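Local coordinates for protein nucleoporin nup120 (Schizosaccharomyces pombe, PDB 4GQ2) that serves as a structural constituent of the nuclear pore complex, whose nucleoporins can also dock transiently associated nuclear transport factors, at residues A[571-576]-A[642-647]; A[635-640]-A[704-709]; A[652-657]-A[694-699]. All coordinates share one frame; numbering follows the deposited sequence.

Contact 1 (A[571-576]-A[642-647]); sequences LIEGYQ and SLENPM
Glu573 OE2 is approached by two groups of one residue: Glu644 OE2, at 3.0 Å from Glu573 OE2, and Glu644 CG, at 3.5 Å from it. The first pair sets two acceptors of like charge side by side and is not counted as a hydrogen bond. The two side chains run at roughly right angles, and their carboxylate planes are turned 59° apart, with one oxygen of each group brought forward. Glu573 reaches the place on a straight chain, extended beyond CG, with CG lying anti to its carbonyl carbon (chi1 -74°). Glu644 starts from the loop ahead of helix 646-658 and bends at chi2, bringing its acid group back to helix 571-585.

Alongside this polar pair, Leu643 and Glu573 slide past each other in opposite directions. The CD2 methyl of Leu643 lies 3.7 Å from Glu573 CG and 3.6 Å from Glu573 OE1, so it lines both the aliphatic part and the acid end of the chain. Gln576, one turn further on, adds its OE1 at 3.7 Å from the same Leu643 CD2. Leu643 and Pro646 also rest on Ile577, fastening the turn between helices 630-641 and 646-658 to the side of helix 571-585 in this helical region.

A third acid, Asp649, comes close to Glu573 OE1. Such a cluster would be expected to raise the proton affinity of at least one carboxylate, and the nearby N-terminal end of helix 646-658, beginning after its N-cap Asn645, may offset part of the negative charge.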
loop_
_atom_site.group_PDB
_atom_site.type_symbol
_atom_site.label_atom_id
_atom_site.label_comp_id
_atom_site.label_asym_id
_atom_site.label_seq_id
_atom_site.Cartn_x
_atom_site.Cartn_y
_atom_site.Cartn_z
ATOM N N LEU A 571 -19.932 -17.461 27.340
ATOM C CA LEU A 571 -18.529 -17.104 27.142
ATOM C C LEU A 571 -17.782 -18.210 26.404
ATOM O O LEU A 571 -17.216 -17.971 25.333
ATOM C CB LEU A 571 -17.848 -16.779 28.483
ATOM C CG LEU A 571 -18.125 -15.456 29.226
ATOM C CD1 LEU A 571 -17.728 -14.237 28.398
ATOM C CD2 LEU A 571 -19.568 -15.338 29.712
ATOM N N ILE A 572 -17.813 -19.418 26.973
ATOM C CA ILE A 572 -17.178 -20.602 26.384
ATOM C C ILE A 572 -17.804 -20.942 25.029
ATOM O O ILE A 572 -17.095 -21.167 24.046
ATOM C CB ILE A 572 -17.249 -21.822 27.340
ATOM C CG1 ILE A 572 -16.424 -21.562 28.611
ATOM C CG2 ILE A 572 -16.778 -23.098 26.644
ATOM C CD1 ILE A 572 -16.718 -22.502 29.764
ATOM N N GLU A 573 -19.133 -20.954 24.981
ATOM C CA GLU A 573 -19.855 -21.325 23.769
ATOM C C GLU A 573 -19.586 -20.393 22.592
ATOM O O GLU A 573 -19.523 -20.845 21.450
ATOM C CB GLU A 573 -21.350 -21.417 24.044
ATOM C CG GLU A 573 -21.735 -22.647 24.844
ATOM C CD GLU A 573 -23.227 -22.910 24.845
ATOM O OE1 GLU A 573 -23.961 -22.291 24.039
ATOM O OE2 GLU A 573 -23.660 -23.750 25.658
ATOM N N GLY A 574 -19.436 -19.101 22.880
ATOM C CA GLY A 574 -19.071 -18.109 21.869
ATOM C C GLY A 574 -17.710 -18.408 21.266
ATOM O O GLY A 574 -17.539 -18.376 20.040
ATOM N N TYR A 575 -16.746 -18.704 22.135
ATOM C CA TYR A 575 -15.411 -19.123 21.716
ATOM C C TYR A 575 -15.480 -20.318 20.770
ATOM O O TYR A 575 -14.835 -20.324 19.716
ATOM C CB TYR A 575 -14.564 -19.476 22.937
ATOM C CG TYR A 575 -13.911 -18.295 23.616
ATOM C CD1 TYR A 575 -14.480 -17.023 23.560
ATOM C CD2 TYR A 575 -12.729 -18.456 24.338
ATOM C CE1 TYR A 575 -13.885 -15.945 24.192
ATOM C CE2 TYR A 575 -12.126 -17.381 24.970
ATOM C CZ TYR A 575 -12.706 -16.129 24.893
ATOM O OH TYR A 575 -12.108 -15.061 25.518
ATOM N N GLN A 576 -16.275 -21.317 21.151
ATOM C CA GLN A 576 -16.449 -22.528 20.352
ATOM C C GLN A 576 -16.933 -22.241 18.934
ATOM O O GLN A 576 -16.423 -22.832 17.979
ATOM C CB GLN A 576 -17.389 -23.502 21.052
ATOM C CG GLN A 576 -16.803 -24.079 22.332
ATOM C CD GLN A 576 -17.753 -25.001 23.075
ATOM O OE1 GLN A 576 -18.979 -24.916 22.939
ATOM N NE2 GLN A 576 -17.186 -25.895 23.871
ATOM N N SER A 642 -26.499 -28.018 19.027
ATOM C CA SER A 642 -26.305 -28.438 20.411
ATOM C C SER A 642 -26.144 -27.260 21.365
ATOM O O SER A 642 -26.137 -27.437 22.580
ATOM C CB SER A 642 -25.077 -29.336 20.522
ATOM O OG SER A 642 -23.926 -28.565 20.827
ATOM N N LEU A 643 -25.994 -26.061 20.817
ATOM C CA LEU A 643 -25.730 -24.888 21.640
ATOM C C LEU A 643 -27.026 -24.187 22.032
ATOM O O LEU A 643 -27.942 -24.053 21.221
ATOM C CB LEU A 643 -24.765 -23.928 20.930
ATOM C CG LEU A 643 -23.375 -24.496 20.583
ATOM C CD1 LEU A 643 -22.688 -23.678 19.500
ATOM C CD2 LEU A 643 -22.475 -24.615 21.804
ATOM N N GLU A 644 -27.109 -23.770 23.292
ATOM C CA GLU A 644 -28.237 -22.976 23.765
ATOM C C GLU A 644 -28.066 -21.525 23.313
ATOM O O GLU A 644 -27.224 -20.791 23.837
ATOM C CB GLU A 644 -28.400 -23.078 25.293
ATOM C CG GLU A 644 -27.121 -23.382 26.071
ATOM C CD GLU A 644 -26.935 -24.869 26.358
ATOM O OE1 GLU A 644 -27.620 -25.387 27.271
ATOM O OE2 GLU A 644 -26.099 -25.521 25.683
ATOM N N ASN A 645 -28.860 -21.139 22.318
ATOM C CA ASN A 645 -28.808 -19.802 21.712
ATOM C C ASN A 645 -27.435 -19.387 21.137
ATOM O O ASN A 645 -26.793 -18.463 21.645
ATOM C CB ASN A 645 -29.351 -18.741 22.683
ATOM C CG ASN A 645 -30.088 -17.617 21.970
ATOM O OD1 ASN A 645 -29.916 -17.399 20.763
ATOM N ND2 ASN A 645 -30.923 -16.899 22.714
ATOM N N PRO A 646 -26.998 -20.050 20.049
ATOM C CA PRO A 646 -25.702 -19.728 19.439
ATOM C C PRO A 646 -25.638 -18.314 18.860
ATOM O O PRO A 646 -24.599 -17.658 18.973
ATOM C CB PRO A 646 -25.559 -20.751 18.305
ATOM C CG PRO A 646 -26.737 -21.661 18.389
ATOM C CD PRO A 646 -27.775 -21.005 19.239
ATOM N N MET A 647 -26.734 -17.853 18.255
ATOM C CA MET A 647 -26.764 -16.533 17.632
ATOM C C MET A 647 -26.443 -15.423 18.627
ATOM O O MET A 647 -25.642 -14.532 18.324
ATOM C CB MET A 647 -28.090 -16.262 16.916
ATOM C CG MET A 647 -28.118 -14.903 16.223
ATOM S SD MET A 647 -29.301 -14.757 14.874
ATOM C CE MET A 647 -30.770 -14.210 15.743
#

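Contact 2 (A[635-640]-A[704-709]); sequences TLIDTL and TSQQDY
Ile637 and Gln706 meet through their aliphatic carbons: Ile637 CD1 lies 3.3 Å from Gln706 CG, a tight approach for two saturated carbons, and Ile637 CG1 lies 3.6 Å from the same CG. The isoleucine stands on helix 630-641, the glutamine in the loop that joins helix 672-703 to helix 709-713. In Ile637 the two branches divide the work. CG1 sits anti to the carbonyl carbon (chi1 -68°) and carries CD1 outward to Gln706, while CG2 faces Asp708, its methyl carbon 4.1 Å from Asp708 OD2.

The loop side is less relaxed. Gln706 has a first torsion of -112°, well off a staggered position, and its chain then bends at chi2, so that the methylene, ahead of the amide, is what presses on the isoleucine. Asp708, by contrast, is regular: its CG is anti to the backbone N (chi1 179°). As the N-cap of helix 709-713 it uses OD1 to accept a hydrogen bond from Leu711 N, and the other oxygen, OD2, is the one near Ile637. An inverse gamma turn centred on Gln707, with a weak bond from Asp708 N to Gln706 O, is consistent with the residues on its two sides both pointing toward the helix.

Leu711 packs against Ile637 and Gln706 alike, and Tyr620 of helix 612-624 backs the glutamine. With an alanine in place of this isoleucine, both branches are gone, and the Gln706 chain would probably be freer to turn while a gap opened beside Leu711. The chemistry is therefore that of a small, mostly aliphatic contact at the surface, in which the glutamine acts through its methylene and the aspartate's main polar commitment is to its own helix.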
loop_
_atom_site.group_PDB
_atom_site.type_symbol
_atom_site.label_atom_id
_atom_site.label_comp_id
_atom_site.label_asym_id
_atom_site.label_seq_id
_atom_site.Cartn_x
_atom_site.Cartn_y
_atom_site.Cartn_z
ATOM N N THR A 635 -21.038 -31.824 10.517
ATOM C CA THR A 635 -20.381 -31.569 11.790
ATOM C C THR A 635 -20.705 -30.184 12.350
ATOM O O THR A 635 -21.019 -30.055 13.532
ATOM C CB THR A 635 -18.859 -31.724 11.662
ATOM O OG1 THR A 635 -18.562 -33.060 11.259
ATOM C CG2 THR A 635 -18.154 -31.429 12.991
ATOM N N LEU A 636 -20.631 -29.158 11.504
ATOM C CA LEU A 636 -20.955 -27.795 11.925
ATOM C C LEU A 636 -22.416 -27.639 12.300
ATOM O O LEU A 636 -22.734 -27.043 13.344
ATOM C CB LEU A 636 -20.591 -26.787 10.842
ATOM C CG LEU A 636 -19.251 -26.065 10.956
ATOM C CD1 LEU A 636 -18.083 -27.018 11.168
ATOM C CD2 LEU A 636 -19.044 -25.235 9.697
ATOM N N ILE A 637 -23.302 -28.169 11.455
ATOM C CA ILE A 637 -24.741 -28.150 11.740
ATOM C C ILE A 637 -24.995 -28.703 13.135
ATOM O O ILE A 637 -25.569 -28.018 13.991
ATOM C CB ILE A 637 -25.548 -28.985 10.725
ATOM C CG1 ILE A 637 -25.522 -28.334 9.337
ATOM C CG2 ILE A 637 -26.983 -29.170 11.203
ATOM C CD1 ILE A 637 -25.896 -29.285 8.217
ATOM N N ASP A 638 -24.533 -29.933 13.363
ATOM C CA ASP A 638 -24.844 -30.650 14.591
ATOM C C ASP A 638 -24.276 -29.989 15.841
ATOM O O ASP A 638 -24.981 -29.888 16.849
ATOM C CB ASP A 638 -24.459 -32.129 14.482
ATOM C CG ASP A 638 -25.481 -32.936 13.690
ATOM O OD1 ASP A 638 -26.684 -32.591 13.730
ATOM O OD2 ASP A 638 -25.088 -33.913 13.020
ATOM N N THR A 639 -23.038 -29.490 15.767
ATOM C CA THR A 639 -22.461 -28.802 16.930
ATOM C C THR A 639 -23.108 -27.445 17.166
ATOM O O THR A 639 -23.134 -26.970 18.300
ATOM C CB THR A 639 -20.901 -28.709 16.945
ATOM O OG1 THR A 639 -20.468 -27.345 16.900
ATOM C CG2 THR A 639 -20.265 -29.511 15.834
ATOM N N LEU A 640 -23.646 -26.829 16.112
ATOM C CA LEU A 640 -24.367 -25.559 16.272
ATOM C C LEU A 640 -25.743 -25.737 16.914
ATOM O O LEU A 640 -26.160 -24.923 17.746
ATOM C CB LEU A 640 -24.487 -24.811 14.948
ATOM C CG LEU A 640 -23.243 -24.053 14.472
ATOM C CD1 LEU A 640 -23.428 -23.632 13.020
ATOM C CD2 LEU A 640 -22.913 -22.859 15.372
ATOM N N THR A 704 -27.774 -20.576 6.659
ATOM C CA THR A 704 -29.018 -20.151 6.016
ATOM C C THR A 704 -29.279 -20.879 4.697
ATOM O O THR A 704 -30.278 -20.622 4.032
ATOM C CB THR A 704 -29.080 -18.620 5.797
ATOM O OG1 THR A 704 -28.026 -18.207 4.908
ATOM C CG2 THR A 704 -28.963 -17.874 7.135
ATOM N N SER A 705 -28.381 -21.786 4.327
ATOM C CA SER A 705 -28.562 -22.606 3.131
ATOM C C SER A 705 -28.879 -24.056 3.499
ATOM O O SER A 705 -29.058 -24.903 2.623
ATOM C CB SER A 705 -27.306 -22.555 2.261
ATOM O OG SER A 705 -26.921 -21.214 2.012
ATOM N N GLN A 706 -28.937 -24.338 4.799
ATOM C CA GLN A 706 -29.219 -25.686 5.285
ATOM C C GLN A 706 -30.704 -25.992 5.388
ATOM O O GLN A 706 -31.481 -25.184 5.901
ATOM C CB GLN A 706 -28.573 -25.889 6.651
ATOM C CG GLN A 706 -27.423 -26.874 6.659
ATOM C CD GLN A 706 -26.522 -26.776 5.448
ATOM O OE1 GLN A 706 -25.845 -25.773 5.233
ATOM N NE2 GLN A 706 -26.498 -27.833 4.656
ATOM N N GLN A 707 -31.089 -27.170 4.904
ATOM C CA GLN A 707 -32.450 -27.672 5.100
ATOM C C GLN A 707 -32.553 -28.401 6.440
ATOM O O GLN A 707 -32.804 -29.605 6.491
ATOM C CB GLN A 707 -32.879 -28.577 3.938
ATOM C CG GLN A 707 -32.837 -27.910 2.569
ATOM C CD GLN A 707 -33.690 -26.650 2.491
ATOM O OE1 GLN A 707 -34.920 -26.713 2.526
ATOM N NE2 GLN A 707 -33.036 -25.499 2.377
ATOM N N ASP A 708 -32.329 -27.659 7.521
ATOM C CA ASP A 708 -32.469 -28.179 8.875
ATOM C C ASP A 708 -33.225 -27.134 9.655
ATOM O O ASP A 708 -32.699 -26.049 9.918
ATOM C CB ASP A 708 -31.105 -28.452 9.518
ATOM C CG ASP A 708 -31.217 -28.964 10.948
ATOM O OD1 ASP A 708 -31.551 -28.176 11.865
ATOM O OD2 ASP A 708 -30.944 -30.161 11.165
ATOM N N TYR A 709 -34.461 -27.470 10.021
ATOM C CA TYR A 709 -35.372 -26.511 10.628
ATOM C C TYR A 709 -34.857 -25.947 11.949
ATOM O O TYR A 709 -34.922 -24.737 12.163
ATOM C CB TYR A 709 -36.791 -27.098 10.801
ATOM C CG TYR A 709 -37.783 -26.054 11.270
ATOM C CD1 TYR A 709 -38.491 -25.278 10.352
ATOM C CD2 TYR A 709 -37.972 -25.804 12.635
ATOM C CE1 TYR A 709 -39.377 -24.300 10.779
ATOM C CE2 TYR A 709 -38.852 -24.824 13.072
ATOM C CZ TYR A 709 -39.555 -24.078 12.142
ATOM O OH TYR A 709 -40.434 -23.106 12.573
#

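Contact 3 (A[652-657]-A[694-699]); sequences SLIQRL and EGFIFL
Ile654 lying over the ring of Phe696 makes this a buried, apolar contact between two helices, 646-658 and 672-703. The terminal methyl does the central part: Ile654 CD1 stands 4.0 Å from the centroid of the Phe696 ring and only 9° off its normal, a CH-pi contact almost directly above the middle. The preceding carbon lies over the same face nearer the rim, with Ile654 CG1 3.8 Å from Phe696 CE2.

Leu657, one turn along from Ile654, comes in differently. Its CD1 is 4.3 Å from Phe696 CE2 and sits at the ring edge, near the plane, so this one ring carbon is met from above by the isoleucine and from the side by the leucine. The phenylalanine thus projects against two neighbouring residues on one side of helix 646-658. The side chains of Ile654 and Phe696 come from opposite directions and span the gap between backbones whose nearest CA atoms, Ile654 CA and Phe696 CA, are 9.2 Å apart.

The setting is a largely helical region, within the stretch matching the NUP120 helical-domain family. Phe696 also packs on Leu578 of helix 571-585 and on Leu725 of helix 719-739, and Leu721 of the latter touches Ile654; Leu657 has Phe552 of helix 548-553 as another neighbour.

In Phe696, CG lies anti to the carbonyl carbon (chi1 -70°), which sends the ring off helix 672-703 toward helix 646-658. Ile654 and Leu657 are three residues apart on their helix and so fall on the same side of it, facing the ring together.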
loop_
_atom_site.group_PDB
_atom_site.type_symbol
_atom_site.label_atom_id
_atom_site.label_comp_id
_atom_site.label_asym_id
_atom_site.label_seq_id
_atom_site.Cartn_x
_atom_site.Cartn_y
_atom_site.Cartn_z
ATOM N N SER A 652 -22.652 -11.534 20.894
ATOM C CA SER A 652 -21.912 -10.966 22.027
ATOM C C SER A 652 -20.403 -10.979 21.812
ATOM O O SER A 652 -19.722 -9.991 22.112
ATOM C CB SER A 652 -22.254 -11.703 23.327
ATOM O OG SER A 652 -23.615 -11.519 23.666
ATOM N N LEU A 653 -19.882 -12.101 21.311
ATOM C CA LEU A 653 -18.458 -12.195 20.999
ATOM C C LEU A 653 -18.049 -11.184 19.918
ATOM O O LEU A 653 -17.037 -10.498 20.070
ATOM C CB LEU A 653 -18.062 -13.620 20.609
ATOM C CG LEU A 653 -16.558 -13.888 20.443
ATOM C CD1 LEU A 653 -15.745 -13.350 21.608
ATOM C CD2 LEU A 653 -16.288 -15.369 20.257
ATOM N N ILE A 654 -18.853 -11.073 18.857
ATOM C CA ILE A 654 -18.634 -10.063 17.815
ATOM C C ILE A 654 -18.663 -8.657 18.409
ATOM O O ILE A 654 -17.915 -7.783 17.975
ATOM C CB ILE A 654 -19.631 -10.206 16.639
ATOM C CG1 ILE A 654 -19.240 -11.395 15.768
ATOM C CG2 ILE A 654 -19.675 -8.947 15.776
ATOM C CD1 ILE A 654 -20.396 -12.002 15.004
ATOM N N GLN A 655 -19.512 -8.447 19.410
ATOM C CA GLN A 655 -19.541 -7.168 20.108
ATOM C C GLN A 655 -18.239 -6.934 20.874
ATOM O O GLN A 655 -17.699 -5.834 20.841
ATOM C CB GLN A 655 -20.759 -7.055 21.031
ATOM C CG GLN A 655 -22.075 -6.759 20.320
ATOM C CD GLN A 655 -22.124 -5.378 19.684
ATOM O OE1 GLN A 655 -22.319 -5.246 18.472
ATOM N NE2 GLN A 655 -21.951 -4.338 20.500
ATOM N N ARG A 656 -17.727 -7.971 21.535
ATOM C CA ARG A 656 -16.457 -7.871 22.265
ATOM C C ARG A 656 -15.287 -7.516 21.353
ATOM O O ARG A 656 -14.464 -6.668 21.699
ATOM C CB ARG A 656 -16.127 -9.177 23.000
ATOM C CG ARG A 656 -16.737 -9.310 24.381
ATOM C CD ARG A 656 -15.707 -9.747 25.414
ATOM N NE ARG A 656 -15.207 -11.103 25.191
ATOM C CZ ARG A 656 -14.056 -11.570 25.675
ATOM N NH1 ARG A 656 -13.267 -10.794 26.409
ATOM N NH2 ARG A 656 -13.688 -12.818 25.417
ATOM N N LEU A 657 -15.221 -8.176 20.197
ATOM C CA LEU A 657 -14.081 -8.057 19.288
ATOM C C LEU A 657 -13.954 -6.659 18.704
ATOM O O LEU A 657 -12.846 -6.145 18.549
ATOM C CB LEU A 657 -14.161 -9.107 18.173
ATOM C CG LEU A 657 -14.019 -10.572 18.599
ATOM C CD1 LEU A 657 -14.483 -11.524 17.506
ATOM C CD2 LEU A 657 -12.595 -10.901 19.027
ATOM N N GLU A 694 -14.786 -12.576 7.802
ATOM C CA GLU A 694 -15.067 -13.513 6.725
ATOM C C GLU A 694 -15.539 -14.864 7.259
ATOM O O GLU A 694 -16.514 -15.434 6.751
ATOM C CB GLU A 694 -13.850 -13.668 5.806
ATOM C CG GLU A 694 -13.668 -12.491 4.854
ATOM C CD GLU A 694 -12.271 -12.387 4.271
ATOM O OE1 GLU A 694 -11.423 -13.250 4.580
ATOM O OE2 GLU A 694 -12.023 -11.436 3.494
ATOM N N GLY A 695 -14.853 -15.372 8.280
ATOM C CA GLY A 695 -15.235 -16.643 8.889
ATOM C C GLY A 695 -16.700 -16.650 9.310
ATOM O O GLY A 695 -17.413 -17.626 9.073
ATOM N N PHE A 696 -17.145 -15.550 9.919
ATOM C CA PHE A 696 -18.527 -15.407 10.380
ATOM C C PHE A 696 -19.502 -15.338 9.207
ATOM O O PHE A 696 -20.518 -16.044 9.194
ATOM C CB PHE A 696 -18.682 -14.185 11.296
ATOM C CG PHE A 696 -18.028 -14.340 12.643
ATOM C CD1 PHE A 696 -18.360 -15.400 13.480
ATOM C CD2 PHE A 696 -17.093 -13.413 13.086
ATOM C CE1 PHE A 696 -17.757 -15.539 14.721
ATOM C CE2 PHE A 696 -16.486 -13.546 14.329
ATOM C CZ PHE A 696 -16.820 -14.609 15.147
ATOM N N ILE A 697 -19.183 -14.497 8.225
ATOM C CA ILE A 697 -19.936 -14.450 6.968
ATOM C C ILE A 697 -20.050 -15.846 6.358
ATOM O O ILE A 697 -21.145 -16.254 5.969
ATOM C CB ILE A 697 -19.326 -13.454 5.944
ATOM C CG1 ILE A 697 -19.482 -12.013 6.441
ATOM C CG2 ILE A 697 -19.981 -13.611 4.575
ATOM C CD1 ILE A 697 -18.693 -10.981 5.656
ATOM N N PHE A 698 -18.940 -16.584 6.297
ATOM C CA PHE A 698 -18.972 -17.946 5.736
ATOM C C PHE A 698 -19.937 -18.820 6.537
ATOM O O PHE A 698 -20.714 -19.601 5.975
ATOM C CB PHE A 698 -17.593 -18.614 5.759
ATOM C CG PHE A 698 -16.543 -17.928 4.930
ATOM C CD1 PHE A 698 -16.858 -16.888 4.066
ATOM C CD2 PHE A 698 -15.218 -18.365 4.994
ATOM C CE1 PHE A 698 -15.866 -16.265 3.318
ATOM C CE2 PHE A 698 -14.229 -17.757 4.239
ATOM C CZ PHE A 698 -14.553 -16.702 3.402
ATOM N N LEU A 699 -19.870 -18.675 7.858
ATOM C CA LEU A 699 -20.688 -19.453 8.778
ATOM C C LEU A 699 -22.179 -19.157 8.597
ATOM O O LEU A 699 -22.982 -20.077 8.419
ATOM C CB LEU A 699 -20.245 -19.179 10.213
ATOM C CG LEU A 699 -20.425 -20.267 11.270
ATOM C CD1 LEU A 699 -19.757 -21.567 10.853
ATOM C CD2 LEU A 699 -19.854 -19.764 12.584
#

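From the N terminus, helix 571-585 opens contact 1, and helix 630-641 opens contact 2 before contact 1 has closed at 642-647; the two loops therefore cross. Contact 3 begins later, on the same helix 646-658 that contact 1 reaches, so these two stand in series. It closes at 694-699 on helix 672-703, within the larger loop that contact 2 completes at 704-709. The centres of contacts 1 and 3 are about 12 Å apart, those of contacts 2 and 3 about 17 Å. Leu636 touching Leu699 bridges contacts 2 and 3, Pro646 touching Leu640 bridges contacts 1 and 2, and Gly574 meets Leu653 between contacts 1 and 3, tying helix 571-585 to helices 630-641, 646-658 and 672-703.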